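Local coordinates for protein purine nucleoside phosphorylase (Anopheles gambiae, PDB 2P4S) that catalyses the phosphorolysis of purine ribo- and deoxyribonucleosides, mainly inosine and 2'-deoxyinosine, to the free base and pentose 1-phosphate in purine salvage, at residues G156-V161 / F359-V364. Numbering follows the deposited sequence.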
loop_
_atom_site.group_PDB
_atom_site.type_symbol
_atom_site.label_atom_id
_atom_site.label_comp_id
_atom_site.label_asym_id
_atom_site.label_seq_id
_atom_site.Cartn_x
_atom_site.Cartn_y
_atom_site.Cartn_z
ATOM N N GLY A 156 -6.989 32.744 -16.870
ATOM C CA GLY A 156 -6.316 34.031 -17.126
ATOM C C GLY A 156 -5.209 33.852 -18.144
ATOM O O GLY A 156 -4.969 32.737 -18.617
ATOM N N TYR A 157 -4.542 34.959 -18.470
ATOM C CA TYR A 157 -3.405 35.001 -19.395
ATOM C C TYR A 157 -2.080 34.973 -18.648
ATOM O O TYR A 157 -1.794 35.850 -17.792
ATOM C CB TYR A 157 -3.497 36.240 -20.331
ATOM C CG TYR A 157 -4.678 36.160 -21.284
ATOM C CD1 TYR A 157 -4.531 35.590 -22.524
ATOM C CD2 TYR A 157 -5.954 36.636 -20.917
ATOM C CE1 TYR A 157 -5.625 35.484 -23.433
ATOM C CE2 TYR A 157 -7.079 36.534 -21.806
ATOM C CZ TYR A 157 -6.897 35.957 -23.071
ATOM O OH TYR A 157 -7.944 35.820 -24.000
ATOM N N LEU A 158 -1.285 33.943 -18.940
ATOM C CA LEU A 158 0.108 33.897 -18.452
ATOM C C LEU A 158 1.084 34.359 -19.572
ATOM O O LEU A 158 1.322 33.620 -20.527
ATOM C CB LEU A 158 0.473 32.494 -17.937
ATOM C CG LEU A 158 1.788 32.366 -17.156
ATOM C CD1 LEU A 158 1.835 33.302 -15.966
ATOM C CD2 LEU A 158 2.004 30.959 -16.683
ATOM N N ALA A 159 1.617 35.580 -19.436
ATOM C CA ALA A 159 2.312 36.296 -20.525
ATOM C C ALA A 159 1.600 36.189 -21.883
ATOM O O ALA A 159 2.213 35.782 -22.871
ATOM C CB ALA A 159 3.771 35.807 -20.652
ATOM N N GLY A 160 0.305 36.523 -21.925
ATOM C CA GLY A 160 -0.462 36.418 -23.157
ATOM C C GLY A 160 -1.020 35.049 -23.497
ATOM O O GLY A 160 -1.773 34.917 -24.461
ATOM N N VAL A 161 -0.673 34.003 -22.748
ATOM C CA VAL A 161 -1.201 32.660 -23.076
ATOM C C VAL A 161 -2.327 32.298 -22.104
ATOM O O VAL A 161 -2.134 32.394 -20.877
ATOM C CB VAL A 161 -0.081 31.569 -23.095
ATOM C CG1 VAL A 161 -0.646 30.212 -23.498
ATOM C CG2 VAL A 161 1.062 32.003 -24.041
ATOM N N PHE A 359 9.813 31.105 -14.849
ATOM C CA PHE A 359 10.064 29.699 -15.271
ATOM C C PHE A 359 8.823 29.070 -15.866
ATOM O O PHE A 359 8.830 28.590 -16.998
ATOM C CB PHE A 359 10.640 28.870 -14.071
ATOM C CG PHE A 359 10.936 27.408 -14.392
ATOM C CD1 PHE A 359 12.103 27.041 -15.088
ATOM C CD2 PHE A 359 10.058 26.407 -13.989
ATOM C CE1 PHE A 359 12.388 25.693 -15.367
ATOM C CE2 PHE A 359 10.350 25.039 -14.250
ATOM C CZ PHE A 359 11.512 24.688 -14.949
ATOM N N VAL A 360 7.728 29.101 -15.121
ATOM C CA VAL A 360 6.484 28.512 -15.624
ATOM C C VAL A 360 5.931 29.220 -16.889
ATOM O O VAL A 360 5.423 28.583 -17.822
ATOM C CB VAL A 360 5.409 28.401 -14.512
ATOM C CG1 VAL A 360 4.020 28.006 -15.107
ATOM C CG2 VAL A 360 5.861 27.347 -13.475
ATOM N N SER A 361 6.034 30.535 -16.880
ATOM C CA SER A 361 5.619 31.388 -17.987
ATOM C C SER A 361 6.369 31.087 -19.300
ATOM O O SER A 361 5.768 30.992 -20.379
ATOM C CB SER A 361 5.819 32.838 -17.520
ATOM O OG SER A 361 5.489 33.709 -18.542
ATOM N N ARG A 362 7.678 30.873 -19.205
ATOM C CA ARG A 362 8.465 30.390 -20.352
ATOM C C ARG A 362 8.140 28.983 -20.855
ATOM O O ARG A 362 8.160 28.773 -22.067
ATOM C CB ARG A 362 9.944 30.573 -20.093
ATOM C CG ARG A 362 10.265 32.018 -19.941
ATOM C CD ARG A 362 11.707 32.328 -20.082
ATOM N NE ARG A 362 11.931 33.754 -19.805
ATOM C CZ ARG A 362 12.992 34.446 -20.222
ATOM N NH1 ARG A 362 13.954 33.837 -20.918
ATOM N NH2 ARG A 362 13.109 35.738 -19.911
ATOM N N ILE A 363 7.823 28.028 -19.953
ATOM C CA ILE A 363 7.293 26.712 -20.399
ATOM C C ILE A 363 5.976 26.792 -21.153
ATOM O O ILE A 363 5.814 26.161 -22.196
ATOM C CB ILE A 363 7.187 25.638 -19.252
ATOM C CG1 ILE A 363 8.554 24.957 -19.055
ATOM C CG2 ILE A 363 6.223 24.481 -19.624
ATOM C CD1 ILE A 363 9.171 25.426 -17.793
ATOM N N VAL A 364 5.034 27.557 -20.625
ATOM C CA VAL A 364 3.720 27.719 -21.267
ATOM C C VAL A 364 3.904 28.391 -22.646
ATOM O O VAL A 364 3.248 28.008 -23.650
ATOM C CB VAL A 364 2.777 28.561 -20.336
ATOM C CG1 VAL A 364 1.517 29.026 -21.087
ATOM C CG2 VAL A 364 2.413 27.765 -19.107
#
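Leu-158 bears on three residues of helix 353-370 at once, largely through one methyl. Its CD2 lies 3.9 Å from CG1 of Val-360 and 4.0 Å from CG2 of Val-364, one helical turn apart, and it also rests on the backbone at Ser-361, with CD2 to CA of that serine again 3.9 Å. With CG trans to the backbone N (chi1 -169°), the leucine carries its branch toward the helix and meets Val-360 nearly at right angles. Val-161 engages the other branch of Val-364: the two side chains run past each other in opposite senses, and the CG1 atoms are 3.4 Å apart, closer than carbons normally pack. At the exposed border, CB of Ala-159 approaches OG of Ser-361 at 3.4 Å, a van der Waals contact without a hydrogen bond.

Leu-158 and Val-161 are the first and last residues of a type I' turn, the tight link of a beta hairpin between strands 152-158 and 161-167, which probably helps to fix them side by side facing the helix. Leu-158 N hydrogen-bonds to Val-161 O, and the hydrogen bond back from Val-161 N to Leu-158 O measures 3.0 Å. Gly-160 takes the third position of the turn, with the positive phi (83°) that glycine readily adopts. The axis of helical segment 359-364 passes 9.9 Å from that of strand 156-158, nearly perpendicular to it at 95°. Beyond the contact, Val-163 of the second hairpin strand touches both Leu-158 and Val-364, while Phe-323 on strand 319-329 packs against Val-360.

Since no hydrogen bond or salt bridge spans 156-161 and 359-364, these segments are held together mainly by apolar contact between buried leucine and valine side chains, an interface that probably depends on shape fit rather than bond direction.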